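Local structure of serpin-12 (Manduca sexta, 6CJ7) at residues A29-F41 / P371-A385. The protein inhibits serine proteases as a member of the serpin family and controls the prophenoloxidase activation system in larval hemolymph. Sequence-based numbering, arbitrary orientation.
Sequences ATEQSGNLAASPF and PLFMARIMDPTLEHA
Strand 36-38 pairs antiparallel with strand 373-377, their directions 177° apart, and Leu36–Arg376 and Ala38–Met374 form the hydrogen-bonded pairs. At one end Arg376 ties the last turn of helix 19-31 to the loop after it: NH1 donates to Ala29 O (2.9 Å), NH2 to Gln32 O (2.8 Å), and NE and NH2 grip Gly34 O side-on. Ala29 O and Gly34 O lie in the guanidinium plane, whereas the donor rises above the carbonyl plane of Gln32; Leu36 CD2 covers one face. NH1 also forms a salt bridge with Asp246. A leucine here, lacking these N-H groups, would probably leave three main-chain carbonyls and Asp246 without their mates. The Asn35 amide bridges to the chain beyond the strand: OD1 accepts from Met378 N (2.8 Å) and Asp379 N, while ND2 reaches Asp379 O (2.9 Å) almost straight, at 174°. At the other end Ser39 OG, turned anti to N (chi1 173°), donates to Leu372 O (2.6 Å) while capping Ser42 N of helix 40-51; Pro40 CG packs on Met374 SD (3.6 Å). Ala37, paired with Ala375, touches Phe373 CE1 diagonally with CB (3.5 Å). Phe25 of helix 19-31 backs Leu36, Ala38 and Met374; strands 36-38, 370-377 and 359-365 are neighbours in serpin sheet B.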
loop_
_atom_site.group_PDB
_atom_site.type_symbol
_atom_site.label_atom_id
_atom_site.label_comp_id
_atom_site.label_asym_id
_atom_site.label_seq_id
_atom_site.Cartn_x
_atom_site.Cartn_y
_atom_site.Cartn_z
ATOM N N ALA A 29 3.778 -8.912 8.510
ATOM C CA ALA A 29 5.118 -8.667 9.030
ATOM C C ALA A 29 5.519 -9.663 10.116
ATOM O O ALA A 29 6.707 -9.961 10.269
ATOM C CB ALA A 29 5.211 -7.232 9.555
ATOM N N THR A 30 4.559 -10.191 10.880
ATOM C CA THR A 30 4.905 -11.154 11.917
ATOM C C THR A 30 5.208 -12.535 11.358
ATOM O O THR A 30 5.760 -13.370 12.086
ATOM C CB THR A 30 3.779 -11.292 12.947
ATOM O OG1 THR A 30 2.672 -11.992 12.359
ATOM C CG2 THR A 30 3.319 -9.938 13.443
ATOM N N GLU A 31 4.866 -12.799 10.096
ATOM C CA GLU A 31 4.943 -14.146 9.541
ATOM C C GLU A 31 6.137 -14.371 8.628
ATOM O O GLU A 31 6.388 -15.515 8.232
ATOM C CB GLU A 31 3.672 -14.464 8.754
ATOM C CG GLU A 31 2.422 -14.486 9.590
ATOM C CD GLU A 31 1.180 -14.495 8.736
ATOM O OE1 GLU A 31 1.310 -14.671 7.505
ATOM O OE2 GLU A 31 0.079 -14.320 9.290
ATOM N N GLN A 32 6.869 -13.322 8.271
ATOM C CA GLN A 32 8.035 -13.477 7.421
ATOM C C GLN A 32 9.017 -12.366 7.763
ATOM O O GLN A 32 8.636 -11.314 8.279
ATOM C CB GLN A 32 7.647 -13.433 5.937
ATOM C CG GLN A 32 6.889 -12.171 5.553
ATOM C CD GLN A 32 6.364 -12.199 4.129
ATOM O OE1 GLN A 32 6.978 -11.643 3.216
ATOM N NE2 GLN A 32 5.214 -12.838 3.934
ATOM N N SER A 33 10.291 -12.626 7.505
ATOM C CA SER A 33 11.322 -11.613 7.620
ATOM C C SER A 33 11.580 -11.015 6.242
ATOM O O SER A 33 10.906 -11.333 5.259
ATOM C CB SER A 33 12.593 -12.210 8.221
ATOM O OG SER A 33 13.059 -13.282 7.425
ATOM N N GLY A 34 12.560 -10.133 6.168
ATOM C CA GLY A 34 12.918 -9.552 4.893
ATOM C C GLY A 34 12.142 -8.289 4.598
ATOM O O GLY A 34 11.250 -7.864 5.342
ATOM N N ASN A 35 12.502 -7.672 3.474
ATOM C CA ASN A 35 11.767 -6.503 2.998
ATOM C C ASN A 35 10.285 -6.822 2.875
ATOM O O ASN A 35 9.897 -7.905 2.424
ATOM C CB ASN A 35 12.299 -6.050 1.638
ATOM C CG ASN A 35 13.644 -5.373 1.738
ATOM O OD1 ASN A 35 14.052 -4.968 2.815
ATOM N ND2 ASN A 35 14.341 -5.268 0.619
ATOM N N LEU A 36 9.454 -5.873 3.283
ATOM C CA LEU A 36 8.013 -6.036 3.176
ATOM C C LEU A 36 7.400 -4.702 2.789
ATOM O O LEU A 36 7.723 -3.672 3.387
ATOM C CB LEU A 36 7.426 -6.542 4.495
ATOM C CG LEU A 36 5.971 -6.995 4.424
ATOM C CD1 LEU A 36 5.884 -8.340 3.717
ATOM C CD2 LEU A 36 5.370 -7.059 5.825
ATOM N N ALA A 37 6.504 -4.725 1.802
ATOM C CA ALA A 37 5.876 -3.503 1.316
ATOM C C ALA A 37 4.441 -3.809 0.930
ATOM O O ALA A 37 4.170 -4.856 0.338
ATOM C CB ALA A 37 6.623 -2.941 0.106
ATOM N N ALA A 38 3.529 -2.895 1.264
ATOM C CA ALA A 38 2.135 -3.045 0.875
ATOM C C ALA A 38 1.453 -1.701 1.032
ATOM O O ALA A 38 1.947 -0.810 1.731
ATOM C CB ALA A 38 1.401 -4.097 1.711
ATOM N N SER A 39 0.304 -1.566 0.386
ATOM C CA SER A 39 -0.488 -0.344 0.519
ATOM C C SER A 39 -1.707 -0.585 1.395
ATOM O O SER A 39 -2.631 -1.283 0.960
ATOM C CB SER A 39 -0.935 0.156 -0.850
ATOM O OG SER A 39 -1.853 1.252 -0.686
ATOM N N PRO A 40 -1.781 -0.027 2.609
ATOM C CA PRO A 40 -3.038 -0.129 3.372
ATOM C C PRO A 40 -4.224 0.434 2.616
ATOM O O PRO A 40 -5.343 -0.085 2.750
ATOM C CB PRO A 40 -2.746 0.668 4.652
ATOM C CG PRO A 40 -1.235 0.569 4.793
ATOM C CD PRO A 40 -0.722 0.654 3.375
ATOM N N PHE A 41 -3.998 1.472 1.806
ATOM C CA PHE A 41 -5.055 2.033 0.969
ATOM C C PHE A 41 -5.608 0.990 -0.008
ATOM O O PHE A 41 -6.824 0.742 -0.044
ATOM C CB PHE A 41 -4.501 3.275 0.250
ATOM C CG PHE A 41 -5.419 3.866 -0.766
ATOM C CD1 PHE A 41 -6.601 4.480 -0.377
ATOM C CD2 PHE A 41 -5.104 3.821 -2.111
ATOM C CE1 PHE A 41 -7.458 5.031 -1.318
ATOM C CE2 PHE A 41 -5.952 4.374 -3.058
ATOM C CZ PHE A 41 -7.128 4.982 -2.659
ATOM N N PRO A 371 -2.145 6.298 5.426
ATOM C CA PRO A 371 -0.914 5.680 4.907
ATOM C C PRO A 371 -1.173 4.982 3.581
ATOM O O PRO A 371 -1.858 3.953 3.518
ATOM C CB PRO A 371 -0.536 4.687 6.016
ATOM C CG PRO A 371 -1.874 4.285 6.597
ATOM C CD PRO A 371 -2.722 5.537 6.548
ATOM N N LEU A 372 -0.622 5.542 2.512
ATOM C CA LEU A 372 -0.747 4.962 1.183
ATOM C C LEU A 372 0.209 3.803 0.968
ATOM O O LEU A 372 -0.063 2.953 0.124
ATOM C CB LEU A 372 -0.473 6.012 0.106
ATOM C CG LEU A 372 -1.465 7.178 0.077
ATOM C CD1 LEU A 372 -1.048 8.191 -0.983
ATOM C CD2 LEU A 372 -2.858 6.651 -0.215
ATOM N N PHE A 373 1.337 3.785 1.672
ATOM C CA PHE A 373 2.344 2.746 1.508
ATOM C C PHE A 373 3.001 2.539 2.863
ATOM O O PHE A 373 3.271 3.512 3.583
ATOM C CB PHE A 373 3.386 3.188 0.456
ATOM C CG PHE A 373 3.987 2.099 -0.356
ATOM C CD1 PHE A 373 5.070 1.379 0.126
ATOM C CD2 PHE A 373 3.559 1.866 -1.649
ATOM C CE1 PHE A 373 5.663 0.386 -0.649
ATOM C CE2 PHE A 373 4.136 0.897 -2.423
ATOM C CZ PHE A 373 5.195 0.146 -1.925
ATOM N N MET A 374 3.246 1.277 3.214
ATOM C CA MET A 374 4.054 0.936 4.382
ATOM C C MET A 374 5.174 0.015 3.929
ATOM O O MET A 374 4.941 -0.915 3.152
ATOM C CB MET A 374 3.227 0.270 5.489
ATOM C CG MET A 374 2.182 1.190 6.088
ATOM S SD MET A 374 1.269 0.392 7.410
ATOM C CE MET A 374 2.509 0.338 8.709
ATOM N N ALA A 375 6.394 0.291 4.377
ATOM C CA ALA A 375 7.502 -0.572 3.992
ATOM C C ALA A 375 8.381 -0.821 5.198
ATOM O O ALA A 375 8.772 0.118 5.899
ATOM C CB ALA A 375 8.335 0.033 2.856
ATOM N N ARG A 376 8.720 -2.084 5.412
ATOM C CA ARG A 376 9.766 -2.467 6.345
ATOM C C ARG A 376 11.017 -2.723 5.510
ATOM O O ARG A 376 11.089 -3.699 4.755
ATOM C CB ARG A 376 9.336 -3.696 7.151
ATOM C CG ARG A 376 10.435 -4.315 8.051
ATOM C CD ARG A 376 9.887 -5.480 8.814
ATOM N NE ARG A 376 9.838 -6.641 7.929
ATOM C CZ ARG A 376 9.225 -7.784 8.196
ATOM N NH1 ARG A 376 8.615 -7.947 9.351
ATOM N NH2 ARG A 376 9.237 -8.759 7.299
ATOM N N ILE A 377 11.993 -1.833 5.623
ATOM C CA ILE A 377 13.199 -1.897 4.807
ATOM C C ILE A 377 14.260 -2.619 5.628
ATOM O O ILE A 377 14.898 -2.024 6.506
ATOM C CB ILE A 377 13.668 -0.508 4.366
ATOM C CG1 ILE A 377 12.499 0.253 3.727
ATOM C CG2 ILE A 377 14.868 -0.628 3.445
ATOM C CD1 ILE A 377 12.178 -0.173 2.332
ATOM N N MET A 378 14.438 -3.916 5.348
ATOM C CA MET A 378 15.511 -4.722 5.920
ATOM C C MET A 378 16.800 -4.644 5.125
ATOM O O MET A 378 17.873 -4.897 5.684
ATOM C CB MET A 378 15.118 -6.202 6.017
ATOM C CG MET A 378 13.862 -6.495 6.807
ATOM S SD MET A 378 13.767 -5.724 8.459
ATOM C CE MET A 378 14.834 -6.794 9.521
ATOM N N ASP A 379 16.714 -4.368 3.833
ATOM C CA ASP A 379 17.879 -4.413 2.951
ATOM C C ASP A 379 17.582 -3.526 1.751
ATOM O O ASP A 379 16.900 -3.959 0.817
ATOM C CB ASP A 379 18.168 -5.854 2.504
ATOM C CG ASP A 379 19.441 -5.981 1.677
ATOM O OD1 ASP A 379 19.983 -4.943 1.236
ATOM O OD2 ASP A 379 19.900 -7.130 1.457
ATOM N N PRO A 380 18.072 -2.284 1.735
ATOM C CA PRO A 380 17.735 -1.376 0.632
ATOM C C PRO A 380 18.389 -1.734 -0.695
ATOM O O PRO A 380 18.077 -1.080 -1.697
ATOM C CB PRO A 380 18.236 -0.016 1.144
ATOM C CG PRO A 380 19.397 -0.379 2.029
ATOM C CD PRO A 380 18.961 -1.654 2.727
ATOM N N THR A 381 19.287 -2.724 -0.736
ATOM C CA THR A 381 19.943 -3.108 -1.980
ATOM C C THR A 381 19.114 -4.081 -2.802
ATOM O O THR A 381 19.484 -4.379 -3.942
ATOM C CB THR A 381 21.317 -3.733 -1.704
ATOM O OG1 THR A 381 21.163 -5.026 -1.091
ATOM C CG2 THR A 381 22.133 -2.838 -0.788
ATOM N N LEU A 382 18.015 -4.585 -2.251
ATOM C CA LEU A 382 17.177 -5.568 -2.915
ATOM C C LEU A 382 15.864 -4.921 -3.312
ATOM O O LEU A 382 15.252 -4.198 -2.518
ATOM C CB LEU A 382 16.916 -6.772 -2.004
ATOM C CG LEU A 382 18.182 -7.552 -1.644
ATOM C CD1 LEU A 382 17.889 -8.662 -0.651
ATOM C CD2 LEU A 382 18.836 -8.108 -2.892
ATOM N N GLU A 383 15.435 -5.185 -4.542
ATOM C CA GLU A 383 14.235 -4.557 -5.072
ATOM C C GLU A 383 12.954 -5.328 -4.778
ATOM O O GLU A 383 11.870 -4.794 -5.026
ATOM C CB GLU A 383 14.372 -4.371 -6.588
ATOM C CG GLU A 383 15.623 -3.611 -6.986
ATOM C CD GLU A 383 15.475 -2.895 -8.310
ATOM O OE1 GLU A 383 14.750 -3.410 -9.190
ATOM O OE2 GLU A 383 16.079 -1.813 -8.467
ATOM N N HIS A 384 13.034 -6.545 -4.246
ATOM C CA HIS A 384 11.850 -7.378 -4.066
ATOM C C HIS A 384 11.544 -7.606 -2.589
ATOM O O HIS A 384 12.435 -7.545 -1.733
ATOM C CB HIS A 384 12.017 -8.724 -4.770
ATOM C CG HIS A 384 13.212 -9.502 -4.311
ATOM N ND1 HIS A 384 13.392 -9.893 -3.000
ATOM C CD2 HIS A 384 14.294 -9.956 -4.990
ATOM C CE1 HIS A 384 14.529 -10.556 -2.893
ATOM N NE2 HIS A 384 15.096 -10.608 -4.085
ATOM N N ALA A 385 10.270 -7.882 -2.307
ATOM C CA ALA A 385 9.819 -8.247 -0.967
ATOM C C ALA A 385 9.570 -9.751 -0.860
ATOM O O ALA A 385 9.898 -10.513 -1.770
ATOM C CB ALA A 385 8.559 -7.481 -0.600
#